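Local coordinates for Cgl0159-like domain-containing protein (Corynebacterium glutamicum, PDB 3FOK), which is of unknown function, although its eight parallel barrel strands and family place it among the TIM-barrel proteins, many of which are enzymes, at residues 30-35 and 141-146; 227-232 and 259-264. All blocks are in the same frame, centred on the assembly; numbering follows the deposited sequence.

Contact 1 (30-35 and 141-146); sequences KQRRKR and GVDFAK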
loop_
_atom_site.group_PDB
_atom_site.type_symbol
_atom_site.label_atom_id
_atom_site.label_comp_id
_atom_site.label_asym_id
_atom_site.label_seq_id
_atom_site.Cartn_x
_atom_site.Cartn_y
_atom_site.Cartn_z
ATOM N N LYS A 30 8.355 28.432 17.434
ATOM C CA LYS A 30 7.032 29.033 17.522
ATOM C C LYS A 30 7.016 30.465 18.062
ATOM O O LYS A 30 6.070 31.213 17.809
ATOM C CB LYS A 30 6.117 28.128 18.351
ATOM C CG LYS A 30 5.951 26.744 17.726
ATOM C CD LYS A 30 5.033 25.836 18.537
ATOM C CE LYS A 30 4.852 24.491 17.836
ATOM N NZ LYS A 30 3.917 23.588 18.568
ATOM N N GLN A 31 8.058 30.848 18.794
ATOM C CA GLN A 31 8.144 32.203 19.336
ATOM C C GLN A 31 8.705 33.141 18.276
ATOM O O GLN A 31 8.853 34.342 18.485
ATOM C CB GLN A 31 9.032 32.213 20.578
ATOM C CG GLN A 31 8.319 31.721 21.821
ATOM C CD GLN A 31 9.267 31.440 22.965
ATOM O OE1 GLN A 31 10.328 32.060 23.078
ATOM N NE2 GLN A 31 8.880 30.511 23.835
ATOM N N ARG A 32 9.006 32.554 17.128
ATOM C CA ARG A 32 9.552 33.244 15.969
ATOM C C ARG A 32 8.622 34.352 15.474
ATOM O O ARG A 32 7.409 34.167 15.396
ATOM C CB ARG A 32 9.768 32.202 14.868
ATOM C CG ARG A 32 10.313 32.695 13.554
ATOM C CD ARG A 32 10.558 31.497 12.643
ATOM N NE ARG A 32 9.362 31.054 11.934
ATOM C CZ ARG A 32 8.972 31.557 10.769
ATOM N NH1 ARG A 32 9.687 32.511 10.191
ATOM N NH2 ARG A 32 7.875 31.108 10.176
ATOM N N ARG A 33 9.196 35.505 15.146
ATOM C CA ARG A 33 8.420 36.629 14.634
ATOM C C ARG A 33 8.082 36.342 13.182
ATOM O O ARG A 33 8.978 36.185 12.351
ATOM C CB ARG A 33 9.234 37.917 14.713
ATOM C CG ARG A 33 9.484 38.408 16.122
ATOM C CD ARG A 33 8.613 39.612 16.437
ATOM N NE ARG A 33 8.784 40.677 15.448
ATOM C CZ ARG A 33 9.963 41.164 15.064
ATOM N NH1 ARG A 33 11.090 40.683 15.580
ATOM N NH2 ARG A 33 10.017 42.137 14.165
ATOM N N LYS A 34 6.792 36.280 12.870
ATOM C CA LYS A 34 6.371 35.994 11.507
ATOM C C LYS A 34 6.098 37.252 10.694
ATOM O O LYS A 34 5.929 38.338 11.248
ATOM C CB LYS A 34 5.137 35.096 11.530
ATOM C CG LYS A 34 5.419 33.742 12.156
ATOM C CD LYS A 34 4.152 32.963 12.440
ATOM C CE LYS A 34 4.472 31.715 13.242
ATOM N NZ LYS A 34 5.236 32.046 14.483
ATOM N N ARG A 35 6.073 37.096 9.375
ATOM C CA ARG A 35 5.827 38.207 8.468
ATOM C C ARG A 35 4.909 37.777 7.337
ATOM O O ARG A 35 4.644 36.589 7.155
ATOM C CB ARG A 35 7.142 38.713 7.871
ATOM C CG ARG A 35 8.015 37.618 7.286
ATOM C CD ARG A 35 8.985 38.160 6.251
ATOM N NE ARG A 35 8.336 38.379 4.961
ATOM C CZ ARG A 35 8.950 38.856 3.881
ATOM N NH1 ARG A 35 10.236 39.176 3.928
ATOM N NH2 ARG A 35 8.282 38.998 2.744
ATOM N N GLY A 141 4.765 26.332 11.779
ATOM C CA GLY A 141 4.622 27.687 11.296
ATOM C C GLY A 141 5.476 28.007 10.085
ATOM O O GLY A 141 5.728 29.180 9.814
ATOM N N VAL A 142 5.944 26.995 9.357
ATOM C CA VAL A 142 6.742 27.299 8.175
ATOM C C VAL A 142 5.744 27.960 7.227
ATOM O O VAL A 142 4.558 27.637 7.235
ATOM C CB VAL A 142 7.350 26.038 7.508
ATOM C CG1 VAL A 142 7.900 25.096 8.565
ATOM C CG2 VAL A 142 6.328 25.377 6.637
ATOM N N ASP A 143 6.230 28.876 6.404
ATOM C CA ASP A 143 5.364 29.624 5.505
ATOM C C ASP A 143 5.150 29.074 4.107
ATOM O O ASP A 143 4.171 29.422 3.446
ATOM C CB ASP A 143 5.903 31.052 5.356
ATOM C CG ASP A 143 6.388 31.640 6.670
ATOM O OD1 ASP A 143 7.521 31.317 7.099
ATOM O OD2 ASP A 143 5.626 32.423 7.278
ATOM N N PHE A 144 6.046 28.204 3.664
ATOM C CA PHE A 144 5.995 27.705 2.298
ATOM C C PHE A 144 6.449 26.249 2.205
ATOM O O PHE A 144 7.316 25.818 2.968
ATOM C CB PHE A 144 6.956 28.569 1.490
ATOM C CG PHE A 144 6.418 29.067 0.187
ATOM C CD1 PHE A 144 5.993 28.185 -0.801
ATOM C CD2 PHE A 144 6.448 30.431 -0.095
ATOM C CE1 PHE A 144 5.616 28.657 -2.057
ATOM C CE2 PHE A 144 6.074 30.911 -1.343
ATOM C CZ PHE A 144 5.660 30.023 -2.328
ATOM N N ALA A 145 5.880 25.504 1.261
ATOM C CA ALA A 145 6.266 24.113 1.051
ATOM C C ALA A 145 6.924 24.020 -0.326
ATOM O O ALA A 145 6.570 24.779 -1.232
ATOM C CB ALA A 145 5.042 23.209 1.111
ATOM N N LYS A 146 7.883 23.112 -0.488
ATOM C CA LYS A 146 8.546 22.958 -1.778
ATOM C C LYS A 146 8.764 21.489 -2.118
ATOM O O LYS A 146 9.048 20.665 -1.241
ATOM C CB LYS A 146 9.873 23.731 -1.790
ATOM C CG LYS A 146 11.139 22.890 -1.788
ATOM C CD LYS A 146 11.606 22.518 -3.186
ATOM C CE LYS A 146 12.921 21.748 -3.106
ATOM N NZ LYS A 146 13.579 21.547 -4.418
#
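The guanidinium of R32 and the carboxylate of D143 meet tip to tip at the rim of a TIM barrel, with their planes 85° apart, where the loop after helix 23-30 meets the turn leading from helix 134-140 into strand 144-151. CG of R32 stands anti to the backbone N (chi1 179°), and the chain stays extended until it bends at chi3, which brings NH2 to the facing turn. This one nitrogen serves two acceptors. R32 NH2 donates to G141 O at 2.9 Å; the oxygen lies at the guanidinium edge, in plane, but the N-H reaches it from above the carbonyl plane and the bond is clearly bent. The salt bridge from R32 NH2 to D143 OD1, 3.1 Å, is straighter, and it meets OD1 from above the carboxylate plane. OD1 has its strongest polar partner in the backbone N of V109, so strand 108-112 helps fix the carboxylate, while R32 NH1 turns to the carbonyls of L104 and K107. Three backbone carbonyls and one carboxylate thus meet the buried guanidinium, which would favour its charged form. G141, just past the helix, has positive phi (97°), a conformation that favours glycine. K34 CG sits over one face of the R32 guanidinium, offset toward its rim, and the K34 chain curls back so that NZ makes a weak 3.2 Å hydrogen bond to R32 O.

Contact 2 (227-232 and 259-264); sequences EEMERV and EHALTL
Bends at chi2 (-63°) and chi3 (-94°) fold the selenomethionine M229 so that its terminal methyl reaches helix 252-261, while L264 sets CG anti to its carbonyl carbon and extends CD2 back toward the short helix 229-232. This is largely apolar packing on the outside of the TIM barrel, between that weakly bonded helix and the end of helix 252-261 with the turn after it; each element follows a parallel strand. M229 CE touches A261 CB at 3.9 Å, and both side chains also rest on L242 of strand 240-243, so the methyl-to-methyl contact lies against the barrel wall. Nearer the backbone, L264 CD2 packs alongside M229 CB at 3.6 Å. The isobutyl group of L264 also reaches E230, its CG lying 4.0 Å from E230 CB, so one leucine spans two consecutive residues of the facing segment. Its backbone position is set by a type I turn from A261 to L264, in which L264 N bonds to A261 O at 2.9 Å. At the exposed margin E230 and H260 side chains cross at about a right angle. E230 OE1 approaches the imidazole edge at 4.1 Å from CE1, a proximity that could favour a protonated ring. Two donors converge on H260 O: the backbone N of T263 and T263 OG1, whose hydroxyl lies in the carbonyl plane at 2.6 Å.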
loop_
_atom_site.group_PDB
_atom_site.type_symbol
_atom_site.label_atom_id
_atom_site.label_comp_id
_atom_site.label_asym_id
_atom_site.label_seq_id
_atom_site.Cartn_x
_atom_site.Cartn_y
_atom_site.Cartn_z
ATOM N N GLU A 227 16.725 29.173 -22.220
ATOM C CA GLU A 227 16.648 29.855 -23.504
ATOM C C GLU A 227 15.187 30.203 -23.799
ATOM O O GLU A 227 14.294 29.424 -23.477
ATOM C CB GLU A 227 17.184 28.936 -24.605
ATOM C CG GLU A 227 17.820 29.676 -25.757
ATOM C CD GLU A 227 19.207 30.175 -25.405
ATOM O OE1 GLU A 227 20.129 29.337 -25.310
ATOM O OE2 GLU A 227 19.372 31.398 -25.215
ATOM N N GLU A 228 14.948 31.376 -24.394
ATOM C CA GLU A 228 13.587 31.818 -24.756
ATOM C C GLU A 228 12.537 31.820 -23.593
ATOM O O GLU A 228 11.437 31.299 -23.786
ATOM C CB GLU A 228 13.074 30.910 -25.888
ATOM C CG GLU A 228 13.439 31.347 -27.296
ATOM C CD GLU A 228 12.803 30.468 -28.357
ATOM O OE1 GLU A 228 13.287 29.332 -28.559
ATOM O OE2 GLU A 228 11.810 30.908 -28.979
HETATM N N MSE A 229 12.881 32.467 -22.462
HETATM C CA MSE A 229 12.130 32.538 -21.185
HETATM C C MSE A 229 10.823 33.281 -21.067
HETATM O O MSE A 229 10.217 33.350 -19.969
HETATM C CB MSE A 229 12.997 33.173 -20.118
HETATM C CG MSE A 229 13.843 32.188 -19.309
HETATM SE SE MSE A 229 12.800 30.940 -18.303
HETATM C CE MSE A 229 12.717 31.887 -16.626
ATOM N N GLU A 230 10.364 33.857 -22.161
ATOM C CA GLU A 230 9.184 34.705 -22.097
ATOM C C GLU A 230 8.108 33.895 -22.759
ATOM O O GLU A 230 6.907 34.132 -22.628
ATOM C CB GLU A 230 9.602 35.938 -22.817
ATOM C CG GLU A 230 8.672 37.080 -23.142
ATOM C CD GLU A 230 9.473 38.014 -24.004
ATOM O OE1 GLU A 230 10.650 38.302 -23.655
ATOM O OE2 GLU A 230 8.963 38.409 -25.061
ATOM N N ARG A 231 8.623 32.814 -23.314
ATOM C CA ARG A 231 7.864 31.827 -24.002
ATOM C C ARG A 231 7.598 30.712 -22.994
ATOM O O ARG A 231 6.570 30.045 -23.061
ATOM C CB ARG A 231 8.694 31.337 -25.158
ATOM C CG ARG A 231 7.973 30.384 -26.046
ATOM C CD ARG A 231 8.844 29.999 -27.217
ATOM N NE ARG A 231 8.509 28.666 -27.695
ATOM C CZ ARG A 231 9.410 27.737 -27.981
ATOM N NH1 ARG A 231 10.701 27.996 -27.843
ATOM N NH2 ARG A 231 9.019 26.541 -28.388
ATOM N N VAL A 232 8.531 30.512 -22.065
ATOM C CA VAL A 232 8.363 29.506 -21.036
ATOM C C VAL A 232 7.316 30.068 -20.090
ATOM O O VAL A 232 6.463 29.341 -19.592
ATOM C CB VAL A 232 9.669 29.276 -20.247
ATOM C CG1 VAL A 232 9.393 28.383 -19.047
ATOM C CG2 VAL A 232 10.724 28.647 -21.141
ATOM N N GLU A 259 18.250 38.814 -14.292
ATOM C CA GLU A 259 17.729 40.167 -14.400
ATOM C C GLU A 259 16.690 40.271 -15.513
ATOM O O GLU A 259 15.654 40.912 -15.344
ATOM C CB GLU A 259 18.881 41.147 -14.649
ATOM C CG GLU A 259 18.467 42.607 -14.707
ATOM C CD GLU A 259 19.662 43.546 -14.752
ATOM O OE1 GLU A 259 20.545 43.349 -15.615
ATOM O OE2 GLU A 259 19.715 44.483 -13.927
ATOM N N HIS A 260 16.962 39.637 -16.651
ATOM C CA HIS A 260 16.021 39.668 -17.764
ATOM C C HIS A 260 14.750 38.891 -17.449
ATOM O O HIS A 260 13.643 39.411 -17.580
ATOM C CB HIS A 260 16.637 39.080 -19.032
ATOM C CG HIS A 260 15.629 38.803 -20.106
ATOM N ND1 HIS A 260 14.918 39.805 -20.732
ATOM C CD2 HIS A 260 15.158 37.638 -20.607
ATOM C CE1 HIS A 260 14.049 39.267 -21.570
ATOM N NE2 HIS A 260 14.174 37.954 -21.513
ATOM N N ALA A 261 14.916 37.637 -17.043
ATOM C CA ALA A 261 13.784 36.778 -16.716
ATOM C C ALA A 261 12.927 37.392 -15.615
ATOM O O ALA A 261 11.703 37.254 -15.610
ATOM C CB ALA A 261 14.287 35.402 -16.282
ATOM N N LEU A 262 13.587 38.072 -14.687
ATOM C CA LEU A 262 12.917 38.715 -13.564
ATOM C C LEU A 262 11.874 39.749 -14.005
ATOM O O LEU A 262 11.013 40.142 -13.216
ATOM C CB LEU A 262 13.967 39.381 -12.668
ATOM C CG LEU A 262 14.063 38.981 -11.191
ATOM C CD1 LEU A 262 13.705 37.518 -10.992
ATOM C CD2 LEU A 262 15.478 39.259 -10.702
ATOM N N THR A 263 11.946 40.181 -15.262
ATOM C CA THR A 263 11.003 41.173 -15.778
ATOM C C THR A 263 9.779 40.533 -16.429
ATOM O O THR A 263 8.787 41.214 -16.701
ATOM C CB THR A 263 11.661 42.091 -16.837
ATOM O OG1 THR A 263 11.923 41.338 -18.029
ATOM C CG2 THR A 263 12.962 42.674 -16.312
ATOM N N LEU A 264 9.851 39.229 -16.680
ATOM C CA LEU A 264 8.759 38.505 -17.322
ATOM C C LEU A 264 7.482 38.403 -16.490
ATOM O O LEU A 264 7.522 38.396 -15.259
ATOM C CB LEU A 264 9.242 37.114 -17.726
ATOM C CG LEU A 264 10.036 37.038 -19.035
ATOM C CD1 LEU A 264 10.754 38.345 -19.327
ATOM C CD2 LEU A 264 11.024 35.897 -18.939
#

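In the fold
Read from the N terminus, the chain makes one distant and one more local join around a closed barrel. Contact 1 comes first: leaving helix 23-30, the chain traverses strands 44-48, 87-90 and 108-112 before 141-146 returns to 30-35, closing a loop of 105 intervening residues and tying the N-terminal helical region to the entry of strand 144-151. Contact 2 opens later and closes over just 26 residues, joining the segments that follow strands 219-224 and 240-243. The two are in series, neither nested nor crossed, with centres about 30 Å apart. Between them, strands 144-151 and 179-189 continue the parallel sheet toward 219-224.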